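Local coordinates for protein flavodoxin (Bacillus cereus, PDB 6FSG) that probably serves as a low-potential electron donor to redox enzymes, carrying electrons on a bound flavin mononucleotide, at residues L54-W59 against G99-I104; I78-K83 against R112-V117. All blocks are in the same frame, centred on the assembly; numbering follows the deposited sequence.

Contact 1: residues L54-W59 against G99-I104; sequences LGAYTW and GVAVDI. With FMN (flavin mononucleotide), chain B.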
loop_
_atom_site.group_PDB
_atom_site.type_symbol
_atom_site.label_atom_id
_atom_site.label_comp_id
_atom_site.label_asym_id
_atom_site.label_seq_id
_atom_site.Cartn_x
_atom_site.Cartn_y
_atom_site.Cartn_z
ATOM N N LEU A 54 -1.716 0.924 0.671
ATOM C CA LEU A 54 -1.774 -0.318 -0.090
ATOM C C LEU A 54 -0.364 -0.806 -0.394
ATOM O O LEU A 54 0.530 -0.008 -0.678
ATOM C CB LEU A 54 -2.552 -0.144 -1.401
ATOM C CG LEU A 54 -3.954 0.459 -1.261
ATOM C CD1 LEU A 54 -4.629 0.595 -2.631
ATOM C CD2 LEU A 54 -4.843 -0.346 -0.314
ATOM N N GLY A 55 -0.169 -2.120 -0.322
ATOM C CA GLY A 55 1.109 -2.715 -0.651
ATOM C C GLY A 55 0.936 -3.845 -1.644
ATOM O O GLY A 55 0.065 -4.703 -1.456
ATOM N N ALA A 56 1.758 -3.890 -2.693
ATOM C CA ALA A 56 1.596 -4.949 -3.681
ATOM C C ALA A 56 2.882 -5.191 -4.454
ATOM O O ALA A 56 3.535 -4.240 -4.897
ATOM C CB ALA A 56 0.473 -4.640 -4.689
ATOM N N TYR A 57 3.214 -6.473 -4.640
ATOM C CA TYR A 57 4.197 -6.871 -5.641
ATOM C C TYR A 57 3.593 -6.731 -7.043
ATOM O O TYR A 57 2.387 -6.564 -7.207
ATOM C CB TYR A 57 4.669 -8.309 -5.388
ATOM C CG TYR A 57 3.579 -9.373 -5.411
ATOM C CD1 TYR A 57 2.870 -9.691 -4.262
ATOM C CD2 TYR A 57 3.270 -10.076 -6.579
ATOM C CE1 TYR A 57 1.879 -10.661 -4.267
ATOM C CE2 TYR A 57 2.263 -11.067 -6.593
ATOM C CZ TYR A 57 1.574 -11.346 -5.429
ATOM O OH TYR A 57 0.571 -12.304 -5.418
ATOM N N THR A 58 4.444 -6.800 -8.063
ATOM C CA THR A 58 4.016 -6.763 -9.466
ATOM C C THR A 58 4.082 -8.185 -10.025
ATOM O O THR A 58 4.987 -8.954 -9.688
ATOM C CB THR A 58 4.888 -5.774 -10.249
ATOM O OG1 THR A 58 4.777 -4.465 -9.649
ATOM C CG2 THR A 58 4.476 -5.647 -11.692
ATOM N N TRP A 59 3.131 -8.517 -10.906
ATOM C CA TRP A 59 2.962 -9.882 -11.386
ATOM C C TRP A 59 2.743 -9.912 -12.894
ATOM O O TRP A 59 2.194 -8.977 -13.477
ATOM C CB TRP A 59 1.745 -10.545 -10.724
ATOM C CG TRP A 59 1.629 -11.998 -10.997
ATOM C CD1 TRP A 59 0.768 -12.619 -11.857
ATOM C CD2 TRP A 59 2.414 -13.026 -10.401
ATOM N NE1 TRP A 59 0.967 -13.980 -11.822
ATOM C CE2 TRP A 59 1.976 -14.253 -10.935
ATOM C CE3 TRP A 59 3.446 -13.027 -9.462
ATOM C CZ2 TRP A 59 2.535 -15.468 -10.557
ATOM C CZ3 TRP A 59 3.996 -14.230 -9.087
ATOM C CH2 TRP A 59 3.543 -15.435 -9.635
ATOM N N GLY A 99 7.878 -2.708 -10.707
ATOM C CA GLY A 99 7.040 -2.176 -9.645
ATOM C C GLY A 99 5.786 -1.470 -10.103
ATOM O O GLY A 99 5.218 -0.680 -9.335
ATOM N N VAL A 100 5.308 -1.754 -11.321
ATOM C CA VAL A 100 4.208 -0.957 -11.848
ATOM C C VAL A 100 2.895 -1.221 -11.105
ATOM O O VAL A 100 1.981 -0.405 -11.194
ATOM C CB VAL A 100 4.043 -1.041 -13.381
ATOM C CG1 VAL A 100 5.265 -0.441 -14.105
ATOM C CG2 VAL A 100 3.754 -2.456 -13.851
ATOM N N ALA A 101 2.765 -2.318 -10.352
ATOM C CA ALA A 101 1.590 -2.456 -9.493
ATOM C C ALA A 101 1.452 -1.275 -8.536
ATOM O O ALA A 101 0.333 -0.859 -8.209
ATOM C CB ALA A 101 1.671 -3.753 -8.692
ATOM N N VAL A 102 2.579 -0.750 -8.043
ATOM C CA VAL A 102 2.552 0.430 -7.181
ATOM C C VAL A 102 1.953 1.611 -7.929
ATOM O O VAL A 102 1.065 2.305 -7.418
ATOM C CB VAL A 102 3.969 0.731 -6.647
ATOM C CG1 VAL A 102 4.015 2.070 -5.939
ATOM C CG2 VAL A 102 4.439 -0.407 -5.725
ATOM N N ASP A 103 2.420 1.847 -9.157
ATOM C CA ASP A 103 1.935 2.962 -9.964
ATOM C C ASP A 103 0.459 2.801 -10.327
ATOM O O ASP A 103 -0.291 3.786 -10.343
ATOM C CB ASP A 103 2.811 3.058 -11.210
ATOM C CG ASP A 103 4.269 3.284 -10.871
ATOM O OD1 ASP A 103 4.577 4.344 -10.283
ATOM O OD2 ASP A 103 5.083 2.386 -11.162
ATOM N N ILE A 104 0.021 1.565 -10.602
ATOM C CA ILE A 104 -1.381 1.294 -10.934
ATOM C C ILE A 104 -2.285 1.602 -9.742
ATOM O O ILE A 104 -3.352 2.219 -9.886
ATOM C CB ILE A 104 -1.544 -0.170 -11.398
ATOM C CG1 ILE A 104 -0.853 -0.387 -12.751
ATOM C CG2 ILE A 104 -3.026 -0.565 -11.463
ATOM C CD1 ILE A 104 -0.601 -1.857 -13.112
HETATM N N1 FMN B . 8.316 -7.645 -10.646
HETATM C C2 FMN B . 8.271 -6.438 -11.275
HETATM O O2 FMN B . 8.784 -5.497 -10.677
HETATM N N3 FMN B . 7.620 -6.311 -12.495
HETATM C C4 FMN B . 6.959 -7.372 -13.088
HETATM O O4 FMN B . 6.381 -7.179 -14.182
HETATM C C4A FMN B . 7.004 -8.616 -12.413
HETATM N N5 FMN B . 6.388 -9.759 -12.900
HETATM C C5A FMN B . 6.451 -10.959 -12.201
HETATM C C6 FMN B . 5.872 -12.125 -12.718
HETATM C C7 FMN B . 5.977 -13.348 -12.048
HETATM C C7M FMN B . 5.329 -14.591 -12.619
HETATM C C8 FMN B . 6.725 -13.388 -10.863
HETATM C C8M FMN B . 6.910 -14.663 -10.092
HETATM C C9 FMN B . 7.338 -12.240 -10.371
HETATM C C9A FMN B . 7.206 -11.030 -11.030
HETATM N N10 FMN B . 7.789 -9.901 -10.494
HETATM C C10 FMN B . 7.701 -8.723 -11.202
HETATM C "C1'" FMN B . 8.642 -9.955 -9.244
HETATM C "C2'" FMN B . 7.933 -9.911 -7.896
HETATM O "O2'" FMN B . 7.105 -8.780 -7.809
HETATM C "C3'" FMN B . 9.033 -9.861 -6.825
HETATM O "O3'" FMN B . 9.587 -11.147 -6.708
HETATM C "C4'" FMN B . 8.577 -9.426 -5.426
HETATM O "O4'" FMN B . 9.673 -9.416 -4.512
HETATM C "C5'" FMN B . 7.500 -10.336 -4.858
HETATM O "O5'" FMN B . 7.044 -9.714 -3.670
HETATM P P FMN B . 6.470 -10.680 -2.562
HETATM O O1P FMN B . 5.762 -9.814 -1.558
HETATM O O2P FMN B . 7.625 -11.367 -1.907
HETATM O O3P FMN B . 5.553 -11.663 -3.242
#
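Thr58 and Ala101 meet in a buried loop-to-helix contact on the FMN side of a flavodoxin fold, where the chain leaving central strand 51-55 passes the first turn of helix 100-111. Their CA atoms lie 4.9 Å apart. One hydrogen bond crosses the contact: Ala101 N donates to Thr58 OG1 at 3.0 Å with an N-H...O angle of 158°. The torsion of Thr58 explains this bond, since OG1 lies anti to the carbonyl carbon (chi1 -59°) and faces the helix start, while CG2, anti to the backbone N, turns to the flavin and reaches FMN N3 at 3.3 Å. Val100 N is also near OG1, but its angle is too poor for a bond.

Ala101 fills the angle between the two segments with its methyl group, CB standing 3.3 Å from Tyr57 O and 4.3 Å from Ala56 CB. Behind it, Val102 CG2 approaches Ala56 O, and Leu105 of the same helix continues the apolar packing on Ala56.

Both segments also hold the cofactor. Gly99 N donates to FMN O2 at 2.9 Å in a nearly straight bond (167°). In one of its two conformers, Trp59 lays its six-membered ring against the dimethylbenzene end of the isoalloxazine, with FMN C7M offset toward the rim of the indole. Tyr57 instead faces FMN O3P with its ring.

The chemistry implies that Thr58 couples helix and flavin, its hydroxyl tying down the helix start and its methyl touching the pyrimidine ring, while Tyr57 O is buried without a hydrogen-bond partner.

Contact 2: residues I78-K83 against R112-V117; sequences IDLTGK and RGAAVV. With GLC (alpha-D-glucopyranose), chain D.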
loop_
_atom_site.group_PDB
_atom_site.type_symbol
_atom_site.label_atom_id
_atom_site.label_comp_id
_atom_site.label_asym_id
_atom_site.label_seq_id
_atom_site.Cartn_x
_atom_site.Cartn_y
_atom_site.Cartn_z
ATOM N N ILE A 78 -16.169 3.342 -5.042
ATOM C CA ILE A 78 -15.954 3.930 -3.720
ATOM C C ILE A 78 -15.525 5.390 -3.826
ATOM O O ILE A 78 -14.918 5.814 -4.816
ATOM C CB ILE A 78 -14.948 3.096 -2.874
ATOM C CG1 ILE A 78 -13.532 3.210 -3.440
ATOM C CG2 ILE A 78 -15.414 1.641 -2.790
ATOM C CD1 ILE A 78 -12.503 2.400 -2.724
ATOM N N ASP A 79 -15.805 6.146 -2.759
ATOM C CA ASP A 79 -15.515 7.578 -2.661
ATOM C C ASP A 79 -14.449 7.772 -1.587
ATOM O O ASP A 79 -14.703 7.537 -0.401
ATOM C CB ASP A 79 -16.805 8.329 -2.328
ATOM C CG ASP A 79 -16.621 9.832 -2.230
ATOM O OD1 ASP A 79 -15.474 10.327 -2.246
ATOM O OD2 ASP A 79 -17.660 10.517 -2.129
ATOM N N LEU A 80 -13.247 8.176 -2.009
ATOM C CA LEU A 80 -12.129 8.373 -1.095
ATOM C C LEU A 80 -11.746 9.840 -0.938
ATOM O O LEU A 80 -10.644 10.133 -0.464
ATOM C CB LEU A 80 -10.910 7.559 -1.539
ATOM C CG LEU A 80 -11.152 6.062 -1.729
ATOM C CD1 LEU A 80 -9.877 5.368 -2.160
ATOM C CD2 LEU A 80 -11.695 5.440 -0.445
ATOM N N THR A 81 -12.625 10.774 -1.325
ATOM C CA THR A 81 -12.281 12.188 -1.219
ATOM C C THR A 81 -12.000 12.540 0.238
ATOM O O THR A 81 -12.746 12.157 1.143
ATOM C CB THR A 81 -13.381 13.109 -1.769
ATOM O OG1 THR A 81 -14.632 12.865 -1.108
ATOM C CG2 THR A 81 -13.512 12.944 -3.285
ATOM N N GLY A 82 -10.915 13.267 0.456
ATOM C CA GLY A 82 -10.478 13.651 1.774
ATOM C C GLY A 82 -9.470 12.723 2.430
ATOM O O GLY A 82 -8.744 13.161 3.327
ATOM N N LYS A 83 -9.412 11.458 2.018
ATOM C CA LYS A 83 -8.538 10.499 2.680
ATOM C C LYS A 83 -7.087 10.745 2.272
ATOM O O LYS A 83 -6.809 11.280 1.193
ATOM C CB LYS A 83 -8.923 9.064 2.306
ATOM C CG LYS A 83 -10.409 8.752 2.343
ATOM C CD LYS A 83 -10.973 8.818 3.734
ATOM C CE LYS A 83 -12.287 8.052 3.802
ATOM N NZ LYS A 83 -12.938 8.261 5.112
ATOM N N ARG A 112 -10.245 8.040 -7.343
ATOM C CA ARG A 112 -11.346 7.976 -6.391
ATOM C C ARG A 112 -11.315 9.126 -5.386
ATOM O O ARG A 112 -12.157 9.167 -4.479
ATOM C CB ARG A 112 -11.375 6.618 -5.682
ATOM C CG ARG A 112 -11.393 5.378 -6.599
ATOM C CD ARG A 112 -12.331 5.479 -7.797
ATOM N NE ARG A 112 -13.674 5.799 -7.350
ATOM C CZ ARG A 112 -14.606 6.336 -8.119
ATOM N NH1 ARG A 112 -14.353 6.559 -9.397
ATOM N NH2 ARG A 112 -15.789 6.631 -7.609
ATOM N N GLY A 113 -10.389 10.075 -5.553
ATOM C CA GLY A 113 -10.378 11.303 -4.780
ATOM C C GLY A 113 -9.433 11.334 -3.596
ATOM O O GLY A 113 -9.414 12.336 -2.868
ATOM N N ALA A 114 -8.648 10.284 -3.378
ATOM C CA ALA A 114 -7.722 10.291 -2.261
ATOM C C ALA A 114 -6.597 11.284 -2.514
ATOM O O ALA A 114 -6.200 11.535 -3.657
ATOM C CB ALA A 114 -7.126 8.903 -2.047
ATOM N N ALA A 115 -6.070 11.840 -1.430
ATOM C CA ALA A 115 -4.864 12.659 -1.487
ATOM C C ALA A 115 -3.678 11.715 -1.303
ATOM O O ALA A 115 -3.447 11.213 -0.198
ATOM C CB ALA A 115 -4.888 13.718 -0.390
ATOM N N VAL A 116 -2.959 11.430 -2.383
ATOM C CA VAL A 116 -1.777 10.576 -2.304
ATOM C C VAL A 116 -0.632 11.457 -1.827
ATOM O O VAL A 116 -0.258 12.422 -2.503
ATOM C CB VAL A 116 -1.482 9.911 -3.655
ATOM C CG1 VAL A 116 -0.172 9.148 -3.617
ATOM C CG2 VAL A 116 -2.652 9.001 -4.044
ATOM N N VAL A 117 -0.113 11.160 -0.631
ATOM C CA VAL A 117 0.754 12.095 0.085
ATOM C C VAL A 117 2.230 11.733 0.027
ATOM O O VAL A 117 3.066 12.522 0.500
ATOM C CB VAL A 117 0.310 12.285 1.554
ATOM C CG1 VAL A 117 -1.081 12.895 1.607
ATOM C CG2 VAL A 117 0.342 10.968 2.311
HETATM C C1 GLC D . -17.526 9.030 -8.888
HETATM C C2 GLC D . -16.576 8.979 -10.076
HETATM C C3 GLC D . -17.316 8.449 -11.291
HETATM C C4 GLC D . -17.952 7.104 -10.969
HETATM C C5 GLC D . -18.755 7.139 -9.671
HETATM C C6 GLC D . -19.145 5.723 -9.266
HETATM O O1 GLC D . -18.646 9.868 -9.187
HETATM O O2 GLC D . -16.047 10.280 -10.351
HETATM O O3 GLC D . -16.393 8.285 -12.371
HETATM O O4 GLC D . -18.819 6.738 -12.048
HETATM O O5 GLC D . -17.983 7.706 -8.613
HETATM O O6 GLC D . -19.486 5.684 -7.875
HETATM O O HOH W 1 -14.878 9.819 -5.545
#
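Arg112 grips the carbonyl of Ile78 side-on, two nitrogens converging on one oxygen. NE donates to Ile78 O at 2.8 Å, in the carbonyl plane, whereas NH2 reaches Ile78 O at 3.0 Å from well above that plane (45°). The oxygen itself lies almost in the guanidinium plane. Bends at chi2 and chi3 (-43° and -55°) fold the side chain back to this position. NH2 also donates to O5 of the bound glucopyranose at 2.6 Å.

The backbones add two bonds: Leu80 N donates to Arg112 O at 2.9 Å, and Ala115 N to Lys83 O at 2.8 Å. Between them, Thr81 CA makes a CA-H...O contact with Gly113 O. Asp79 OD1 accepts from Thr81 N in an Asx turn and, in one of two Thr81 conformers, from Thr81 OG1; this Asx turn overlaps the start of the type II turn from Leu80 to Lys83.

Packing is modest. Leu80 CB rests 4.0 Å from Ala114 CB, and the Leu80 side chain crosses that of Arg112 at about a right angle, its CG against Arg112 CB. Gly113, in the Schellman motif ending helix 100-111, has its CA 3.8 Å from Thr81 CG2 in that same conformer.

The two runs leading into neighbouring strands 84-91 and 115-124 are thus joined by four hydrogen bonds, all to backbone carbonyls, two of them from one arginine that also reaches the sugar.

Helix 100-111 spans the two contacts: contact 1 engages its first turn, and segment 112-117 of contact 2 begins just past its last residue, where the chain heads into edge strand 115-124. Their centres lie about 18 Å apart and their nearest atoms about 7 Å, so they do not touch, though both reach the same parallel sheet. Contact 1 is the buried one, with a single hydrogen bond, close methyl packing and a cofactor alongside. Contact 2 is only partly buried and, well away from FMN, has four hydrogen bonds across the segments, two of them from an arginine side chain. Leu109 of the shared helix touches Leu54, in the strand end of segment 54-59, and Leu80 of contact 2.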